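Local coordinates for protein auracyanin B (Chloroflexus aurantiacus, PDB 1OV8) that carries a single copper ion and probably serves as a soluble electron acceptor for the membrane-bound alternative complex III, at residues E20-P25 with V48-L53. Sequence-based numbering, arbitrary orientation. Where two conformers were deposited one is given.
Sequences EVRAAP and VNQNNL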
loop_
_atom_site.group_PDB
_atom_site.type_symbol
_atom_site.label_atom_id
_atom_site.label_comp_id
_atom_site.label_asym_id
_atom_site.label_seq_id
_atom_site.Cartn_x
_atom_site.Cartn_y
_atom_site.Cartn_z
ATOM N N GLU A 20 5.200 5.618 -9.412
ATOM C CA GLU A 20 3.764 5.621 -9.534
ATOM C C GLU A 20 3.189 4.233 -9.638
ATOM O O GLU A 20 3.737 3.381 -10.324
ATOM C CB GLU A 20 3.311 6.442 -10.743
ATOM C CG GLU A 20 1.820 6.735 -10.773
ATOM C CD GLU A 20 1.435 7.615 -11.945
ATOM O OE1 GLU A 20 1.526 8.862 -11.828
ATOM O OE2 GLU A 20 1.039 7.064 -12.982
ATOM N N VAL A 21 2.075 4.012 -8.964
ATOM C CA VAL A 21 1.361 2.764 -9.040
ATOM C C VAL A 21 -0.050 3.099 -9.435
ATOM O O VAL A 21 -0.610 4.063 -8.942
ATOM C CB VAL A 21 1.354 2.055 -7.661
ATOM C CG1 VAL A 21 0.340 0.918 -7.627
ATOM C CG2 VAL A 21 2.742 1.530 -7.338
ATOM N N ARG A 22 -0.645 2.319 -10.322
ATOM C CA ARG A 22 -2.022 2.602 -10.762
ATOM C C ARG A 22 -2.899 1.381 -10.556
ATOM O O ARG A 22 -2.402 0.261 -10.451
ATOM C CB ARG A 22 -2.051 2.981 -12.230
ATOM C CG ARG A 22 -1.535 4.366 -12.514
ATOM C CD ARG A 22 -1.577 4.741 -13.983
ATOM N NE ARG A 22 -1.559 6.188 -14.173
ATOM C CZ ARG A 22 -2.604 6.909 -14.558
ATOM N NH1 ARG A 22 -3.773 6.324 -14.799
ATOM N NH2 ARG A 22 -2.487 8.241 -14.704
ATOM N N ALA A 23 -4.204 1.588 -10.455
ATOM C CA ALA A 23 -5.083 0.437 -10.260
ATOM C C ALA A 23 -5.402 -0.138 -11.619
ATOM O O ALA A 23 -5.319 0.571 -12.615
ATOM C CB ALA A 23 -6.367 0.869 -9.538
ATOM N N ALA A 24 -5.711 -1.428 -11.699
ATOM C CA ALA A 24 -6.235 -1.933 -12.969
ATOM C C ALA A 24 -7.582 -1.235 -13.139
ATOM O O ALA A 24 -8.296 -1.028 -12.168
ATOM C CB ALA A 24 -6.387 -3.406 -12.929
ATOM N N PRO A 25 -7.898 -0.821 -14.349
ATOM C CA PRO A 25 -9.144 -0.098 -14.624
ATOM C C PRO A 25 -10.383 -0.968 -14.536
ATOM O O PRO A 25 -11.449 -0.456 -14.171
ATOM C CB PRO A 25 -8.954 0.363 -16.067
ATOM C CG PRO A 25 -8.055 -0.665 -16.640
ATOM C CD PRO A 25 -7.059 -0.960 -15.552
ATOM N N VAL A 48 -2.381 6.112 -8.039
ATOM C CA VAL A 48 -3.449 6.730 -8.823
ATOM C C VAL A 48 -4.600 5.728 -9.002
ATOM O O VAL A 48 -4.439 4.701 -9.680
ATOM C CB VAL A 48 -2.950 7.124 -10.189
ATOM C CG1 VAL A 48 -4.083 7.803 -11.007
ATOM C CG2 VAL A 48 -1.744 8.061 -10.057
ATOM N N ASN A 49 -5.748 6.014 -8.404
ATOM C CA ASN A 49 -6.885 5.090 -8.528
ATOM C C ASN A 49 -7.909 5.563 -9.540
ATOM O O ASN A 49 -8.900 6.212 -9.177
ATOM C CB ASN A 49 -7.576 4.843 -7.184
ATOM C CG ASN A 49 -8.728 3.821 -7.299
ATOM O OD1 ASN A 49 -8.778 3.060 -8.255
ATOM N ND2 ASN A 49 -9.654 3.835 -6.345
ATOM N N GLN A 50 -7.652 5.282 -10.806
ATOM C CA GLN A 50 -8.631 5.556 -11.857
ATOM C C GLN A 50 -9.144 4.166 -12.305
ATOM O O GLN A 50 -8.362 3.285 -12.696
ATOM C CB GLN A 50 -8.001 6.325 -13.015
ATOM C CG GLN A 50 -7.560 7.714 -12.588
ATOM C CD GLN A 50 -6.902 8.510 -13.693
ATOM O OE1 GLN A 50 -6.760 8.033 -14.824
ATOM N NE2 GLN A 50 -6.481 9.727 -13.368
ATOM N N ASN A 51 -10.452 3.949 -12.186
ATOM C CA ASN A 51 -10.989 2.647 -12.555
ATOM C C ASN A 51 -12.430 2.758 -13.018
ATOM O O ASN A 51 -13.107 3.755 -12.755
ATOM C CB ASN A 51 -10.831 1.624 -11.428
ATOM C CG ASN A 51 -11.778 1.869 -10.273
ATOM O OD1 ASN A 51 -12.989 1.618 -10.374
ATOM N ND2 ASN A 51 -11.237 2.348 -9.165
ATOM N N ASN A 52 -12.874 1.762 -13.728
ATOM C CA ASN A 52 -14.207 1.804 -14.312
ATOM C C ASN A 52 -15.257 1.094 -13.482
ATOM O O ASN A 52 -16.384 0.927 -13.938
ATOM C CB ASN A 52 -14.176 1.186 -15.711
ATOM C CG ASN A 52 -13.229 1.914 -16.642
ATOM O OD1 ASN A 52 -13.236 3.153 -16.708
ATOM N ND2 ASN A 52 -12.433 1.156 -17.384
ATOM N N LEU A 53 -14.892 0.694 -12.270
ATOM C CA LEU A 53 -15.781 -0.075 -11.396
ATOM C C LEU A 53 -16.397 0.775 -10.315
ATOM O O LEU A 53 -17.291 0.322 -9.611
ATOM C CB LEU A 53 -15.007 -1.223 -10.726
ATOM C CG LEU A 53 -14.270 -2.167 -11.691
ATOM C CD1 LEU A 53 -13.425 -3.174 -10.934
ATOM C CD2 LEU A 53 -15.266 -2.902 -12.613
HETATM O O HOH W 1 -5.618 3.648 -12.603
#
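Between Ala-23 and Gln-50 a water takes over where direct pairing of two parallel strands stops: it accepts from Gln-50 N and lies 3.1 Å from Ala-23 O, to which it can donate. Before it, Val-48 N bonds to Val-21 O (2.9 Å) and Ala-23 N to Val-48 O, flanking the parallel bridge Arg-22/Val-48; beyond it, Asn-52 N gives Pro-25 O a nearly straight bond of 2.7 Å (175°). On the sheet face shared by Arg-22 and Val-48, the side chains run alongside each other, and Val-48 CG1 sits over the centre of the guanidinium, 3.9 Å above its plane. Glu-20 OE2 holds the guanidinium edge through a salt bridge to Arg-22 NE (3.0 Å), while Gln-50 OE1 takes a weak bond from NH1, its amide turned 88° to the guanidinium. Were Arg-22 replaced by an alanine, the Glu-20 carboxylate would probably lose its mate and Val-48 CG1 its cover. Asn-49, its CG anti to the backbone N (chi1 -177°), places OD1 to accept from Asn-51 ND2 (2.7 Å). Asn-51 OD1 closes an Asx turn on Leu-53 N. Asn-49 and Ala-23 both touch the copper ligand His-57, placing this junction beside the copper site of a plastocyanin/azurin-type cupredoxin fold.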